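PDB 6TFO: copper-containing nitrite reductase, which reduces nitrite to nitric oxide at copper centres, probably taking its electrons from a cytochrome c. Local coordinates for the interface of chains A and B. Numbering follows the deposited sequence. Chains: chain A/B, Copper-containing nitrite reductase.

Contact 1: the interface of chains A and B. Residues chain A 69, 101-102; chain B 189, 220, 267, 270, 316, 318.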
# COMPACT_ATOMS: atom_id res chain seq x y z
N GLN A 69 -29.73 1.24 17.96
CA GLN A 69 -29.27 0.43 16.82
C GLN A 69 -27.76 0.30 16.96
O GLN A 69 -27.07 1.34 17.04
CB GLN A 69 -29.65 1.07 15.49
CG GLN A 69 -29.30 0.22 14.28
CD GLN A 69 -29.59 0.95 12.99
OE1 GLN A 69 -30.63 1.55 12.82
NE2 GLN A 69 -28.69 0.84 12.02
N SER A 101 -23.76 -7.33 11.02
CA SER A 101 -25.07 -7.65 11.62
C SER A 101 -25.47 -6.46 12.48
O SER A 101 -24.64 -5.99 13.28
CB SER A 101 -25.04 -8.94 12.40
OG SER A 101 -26.22 -9.09 13.18
N THR A 102 -26.65 -5.91 12.21
CA THR A 102 -27.24 -4.82 13.02
C THR A 102 -28.38 -5.43 13.82
O THR A 102 -28.97 -6.45 13.36
CB THR A 102 -27.57 -3.59 12.17
OG1 THR A 102 -28.87 -3.80 11.65
CG2 THR A 102 -26.56 -3.34 11.07
N TRP B 189 -34.36 -13.01 6.39
CA TRP B 189 -35.49 -12.68 7.29
C TRP B 189 -36.75 -12.54 6.42
O TRP B 189 -36.70 -11.82 5.40
CB TRP B 189 -35.20 -11.40 8.08
CG TRP B 189 -33.93 -11.42 8.86
CD1 TRP B 189 -33.19 -12.53 9.18
CD2 TRP B 189 -33.27 -10.30 9.47
NE1 TRP B 189 -32.11 -12.16 9.93
CE2 TRP B 189 -32.13 -10.80 10.13
CE3 TRP B 189 -33.51 -8.92 9.53
CZ2 TRP B 189 -31.24 -9.98 10.83
CZ3 TRP B 189 -32.63 -8.11 10.21
CH2 TRP B 189 -31.51 -8.63 10.85
N MET B 220 -33.89 -11.36 16.09
CA MET B 220 -34.34 -9.95 16.03
C MET B 220 -35.83 -9.82 16.34
O MET B 220 -36.61 -10.75 16.05
CB MET B 220 -34.06 -9.36 14.64
CG MET B 220 -32.64 -9.58 14.19
SD MET B 220 -31.43 -9.08 15.43
CE MET B 220 -29.93 -9.40 14.49
N SER B 267 -32.51 -1.92 11.91
CA SER B 267 -32.45 -1.11 10.71
C SER B 267 -33.48 -1.62 9.71
O SER B 267 -33.43 -2.81 9.32
CB SER B 267 -31.04 -1.17 10.10
OG SER B 267 -30.95 -0.53 8.83
N ASN B 270 -32.11 -3.01 6.56
CA ASN B 270 -31.52 -4.35 6.84
C ASN B 270 -32.64 -5.40 6.77
O ASN B 270 -32.48 -6.40 6.04
CB ASN B 270 -30.80 -4.38 8.20
CG ASN B 270 -30.02 -5.66 8.45
OD1 ASN B 270 -29.89 -6.52 7.58
ND2 ASN B 270 -29.48 -5.81 9.64
N MET B 316 -23.79 -10.22 5.02
CA MET B 316 -24.25 -8.85 4.76
C MET B 316 -23.07 -7.89 4.95
O MET B 316 -22.31 -8.06 5.92
CB MET B 316 -25.41 -8.52 5.70
CG MET B 316 -26.19 -7.28 5.32
SD MET B 316 -25.63 -5.87 6.29
CE MET B 316 -26.40 -6.25 7.87
N TYR B 318 -22.52 -4.09 5.69
CA TYR B 318 -23.22 -2.87 6.16
C TYR B 318 -22.78 -1.67 5.32
O TYR B 318 -23.64 -0.89 4.94
CB TYR B 318 -23.03 -2.57 7.65
CG TYR B 318 -24.02 -1.57 8.17
CD1 TYR B 318 -25.38 -1.86 8.18
CD2 TYR B 318 -23.64 -0.30 8.60
CE1 TYR B 318 -26.33 -0.95 8.62
CE2 TYR B 318 -24.58 0.63 9.05
CZ TYR B 318 -25.93 0.30 9.06
OH TYR B 318 -26.89 1.19 9.47

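Contact 2: the interface of chains A and B. Residues chain A 388-391; chain B 381-382, 384-385.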
# COMPACT_ATOMS: atom_id res chain seq x y z
N LEU A 388 -53.60 11.81 -9.71
CA LEU A 388 -53.74 10.35 -9.47
C LEU A 388 -54.25 10.18 -8.04
O LEU A 388 -54.10 11.13 -7.23
CB LEU A 388 -52.39 9.66 -9.69
CG LEU A 388 -51.83 9.74 -11.12
CD1 LEU A 388 -50.33 9.60 -11.16
CD2 LEU A 388 -52.43 8.66 -11.98
N THR A 389 -54.87 9.04 -7.75
CA THR A 389 -55.64 8.84 -6.50
C THR A 389 -55.21 7.54 -5.82
O THR A 389 -54.99 6.53 -6.54
CB THR A 389 -57.14 8.90 -6.80
OG1 THR A 389 -57.44 8.06 -7.92
CG2 THR A 389 -57.61 10.31 -7.10
N GLY A 390 -55.15 7.55 -4.49
CA GLY A 390 -54.82 6.36 -3.69
C GLY A 390 -53.44 5.82 -4.04
O GLY A 390 -53.36 4.68 -4.56
N VAL A 391 -52.42 6.65 -3.80
CA VAL A 391 -50.98 6.40 -4.16
C VAL A 391 -50.14 6.32 -2.87
O VAL A 391 -50.18 7.29 -2.09
CB VAL A 391 -50.45 7.50 -5.11
CG1 VAL A 391 -48.93 7.43 -5.27
CG2 VAL A 391 -51.12 7.44 -6.47
N GLY B 381 -49.25 2.71 -8.89
CA GLY B 381 -50.11 1.71 -8.23
C GLY B 381 -51.50 2.26 -7.91
O GLY B 381 -52.15 1.73 -6.95
N SER B 382 -51.93 3.31 -8.62
CA SER B 382 -53.31 3.84 -8.52
C SER B 382 -54.24 2.84 -9.23
O SER B 382 -54.04 2.53 -10.41
CB SER B 382 -53.51 5.24 -9.05
OG SER B 382 -54.88 5.63 -8.90
N THR B 384 -57.55 3.41 -8.96
CA THR B 384 -58.76 4.25 -9.13
C THR B 384 -58.60 5.17 -10.34
O THR B 384 -59.61 5.39 -10.99
CB THR B 384 -59.11 5.00 -7.84
OG1 THR B 384 -57.96 5.69 -7.35
CG2 THR B 384 -59.62 4.05 -6.78
N SER B 385 -57.40 5.67 -10.62
CA SER B 385 -57.13 6.54 -11.79
C SER B 385 -56.98 5.68 -13.03
O SER B 385 -56.55 4.53 -12.95
CB SER B 385 -55.93 7.41 -11.56
OG SER B 385 -56.22 8.34 -10.53

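Contact 3: the interface of chains A and B. Residues chain A 377, 388, 391, 393-394; chain B 379-380, 382.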
# COMPACT_ATOMS: atom_id res chain seq x y z
N VAL A 377 -52.12 12.78 -5.85
CA VAL A 377 -50.71 13.05 -6.25
C VAL A 377 -50.73 13.78 -7.59
O VAL A 377 -51.20 13.18 -8.59
CB VAL A 377 -49.91 11.74 -6.35
CG1 VAL A 377 -48.53 12.00 -6.91
CG2 VAL A 377 -49.82 11.01 -5.03
N LEU A 388 -53.60 11.81 -9.71
CA LEU A 388 -53.74 10.35 -9.47
C LEU A 388 -54.25 10.18 -8.04
O LEU A 388 -54.10 11.13 -7.23
CB LEU A 388 -52.39 9.66 -9.69
CG LEU A 388 -51.83 9.74 -11.12
CD1 LEU A 388 -50.33 9.60 -11.16
CD2 LEU A 388 -52.43 8.66 -11.98
N VAL A 391 -52.42 6.65 -3.80
CA VAL A 391 -50.98 6.40 -4.16
C VAL A 391 -50.14 6.32 -2.87
O VAL A 391 -50.18 7.29 -2.09
CB VAL A 391 -50.45 7.50 -5.11
CG1 VAL A 391 -48.93 7.43 -5.27
CG2 VAL A 391 -51.12 7.44 -6.47
N THR A 393 -46.61 5.91 -2.75
CA THR A 393 -45.23 6.42 -2.94
C THR A 393 -45.07 7.02 -4.35
O THR A 393 -45.46 6.33 -5.34
CB THR A 393 -44.22 5.29 -2.69
OG1 THR A 393 -44.38 4.73 -1.38
CG2 THR A 393 -42.80 5.76 -2.87
N VAL A 394 -44.46 8.20 -4.46
CA VAL A 394 -44.28 8.88 -5.78
C VAL A 394 -42.81 9.25 -6.00
O VAL A 394 -42.23 9.95 -5.16
CB VAL A 394 -45.19 10.12 -5.90
CG1 VAL A 394 -45.11 11.01 -4.68
CG2 VAL A 394 -44.91 10.90 -7.19
N ALA B 379 -50.46 3.49 -13.01
CA ALA B 379 -49.38 4.45 -12.67
C ALA B 379 -49.35 4.68 -11.16
O ALA B 379 -50.42 4.99 -10.58
CB ALA B 379 -49.54 5.75 -13.41
N LEU B 380 -48.17 4.49 -10.55
CA LEU B 380 -47.87 4.71 -9.12
C LEU B 380 -48.74 3.78 -8.28
O LEU B 380 -48.90 4.03 -7.08
CB LEU B 380 -48.08 6.19 -8.77
CG LEU B 380 -47.21 7.17 -9.59
CD1 LEU B 380 -47.42 8.63 -9.18
CD2 LEU B 380 -45.73 6.82 -9.47
N SER B 382 -51.93 3.31 -8.62
CA SER B 382 -53.31 3.84 -8.52
C SER B 382 -54.24 2.84 -9.23
O SER B 382 -54.04 2.53 -10.41
CB SER B 382 -53.51 5.24 -9.05
OG SER B 382 -54.88 5.63 -8.90

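Contact 1: the interface of chains A and B
A:Thr102 meets chain B through both branches of its side chain. In the polar set, the side-chain amide of B:Asn270 donates from ND2 to the hydroxyl OG1 of A:Thr102 at 2.9 Å, with an angle of 152° at the hydrogen and the oxygen tilted slightly from the amide plane. The two side chains approach from opposite directions. A second amide works the other way: A:Gln69 brings its NE2 to 3.1 Å from the phenol OH of B:Tyr318, a hydrogen bond donated by the nitrogen. Amide and ring planes stand 86° apart.

Among the apolar contacts, the methyl CG2 of A:Thr102 lies 3.4 Å from CE1 of B:Tyr318. With chi1 86°, OG1 lies between backbone N and carbonyl carbon and faces B:Asn270, while CG2 turns to the ring. B:Ser267, being small, packs its CB against CD of A:Gln69 at 3.9 Å, also near OG1 of A:Thr102. CE of the flexible B:Met220 makes a separate methyl-to-carbonyl van der Waals contact, 3.3 Å from the backbone O of A:Thr102.

The patch seats strands 67-73 and 100-106 of A on nearby loops and helices 268-274, which carries the copper ligand B:His271, and 318-323 of B, and so probably helps hold this cupredoxin domain against the neighbouring subunit.

Contact 2: the interface of chains A and B
The hydroxyl OG1 of A:Thr389 is gripped by two hydroxyls of chain B. A:Thr389 OG1 lies 2.5 Å from OG1 of B:Thr384, a short hydrogen bond, and 2.9 Å from OG of B:Ser385. Each of these groups can both give and receive a proton, and the direction of neither bond is settled by the atoms. Small hydroxyl residues suit such a place because they bring polar atoms together on short stems that lose little freedom on binding.

The torsions point the groups inward. In A:Thr389 (chi1 48°) OG1 sits between the backbone N and the carbonyl carbon, and B:Thr384 (chi1 51°) takes the same setting; each hydroxyl is thereby turned toward the other, while the side chains run at a slant.

The backbone of A:Thr389 is read as well. B:Ser382 donates from OG to A:Thr389 O at 2.5 Å, in the carbonyl plane and at 146° to the C=O bond. The backbone N of B:Ser385 donates to B:Ser382 OG at 3.1 Å, so the OG accepts from its own chain while donating to the carbonyl of chain A. B:Thr384 OG1, 3.2 Å from A:Thr389 O, may add a longer bond, though its one proton must also serve the threonine pair. The amide N of A:Thr389 is 3.2 Å from OG of B:Ser385, a plausible further hydrogen bond.

Beside this polar cluster, the methyl CD2 of A:Leu388 rests 3.7 Å from CB of B:Ser385.

Contact 3: the interface of chains A and B
Mainly branched aliphatic side chains, with no ring or other flat side chain among them, form this contact: B:Leu380, with B:Ala379 beside it, reaches from chain B into a cluster of leucine and valine groups on chain A. B:Leu380 CD1 lies 3.6 Å from CD1 of A:Leu388, where the two side chains cross at about a right angle, and 3.9 Å from CG2 of A:Val394. A single methyl therefore packs against two residues of the partner.

Nearer the backbone, the stem of B:Leu380 is held by A:Val391. The valine sets both methyls against CB of B:Leu380, CG1 at 3.8 Å and CG2 at 4.0 Å, and both press on it from the same side. The leucine has CG anti to its own carbonyl carbon (chi1 -58°) and an extended second torsion (chi2 -178°), which carries CD1 outward to its partners. The other methyl of B:Leu380, CD2, comes within 4.2 Å of the backbone O of A:Thr393.

Leucine suits the entering position, being long enough to reach in and forked at its end, whereas the stiff beta-branched valines make a firm wall. B:Leu380 buries 74 Å² here, against 47 Å² for A:Leu388, and A:Val377 lies beyond the leucine tip.

In the fold, the 3-10 helix 379-381 of B presents the leucine to short strand segments of A, 388-389, 391 and 393-396.

Contacts 2 and 3 adjoin and overlap: the centres of their C-alpha atoms are about 5 Å apart, and they share A:Leu388, A:Val391 and B:Ser382. A hydroxyl cluster thus adjoins a hydrophobic one, combining directional bonds with burial. Contact 1 lies well away, its C-alpha centre about 33 Å from that of contact 2 and 30 Å from that of contact 3, and draws on other elements, strands 67-73 and 100-106 of A against helices 268-274 and 318-323 of B. Chains A and B are thus joined at separated places, which is consistent with the homotrimer and may limit pivoting between subunits.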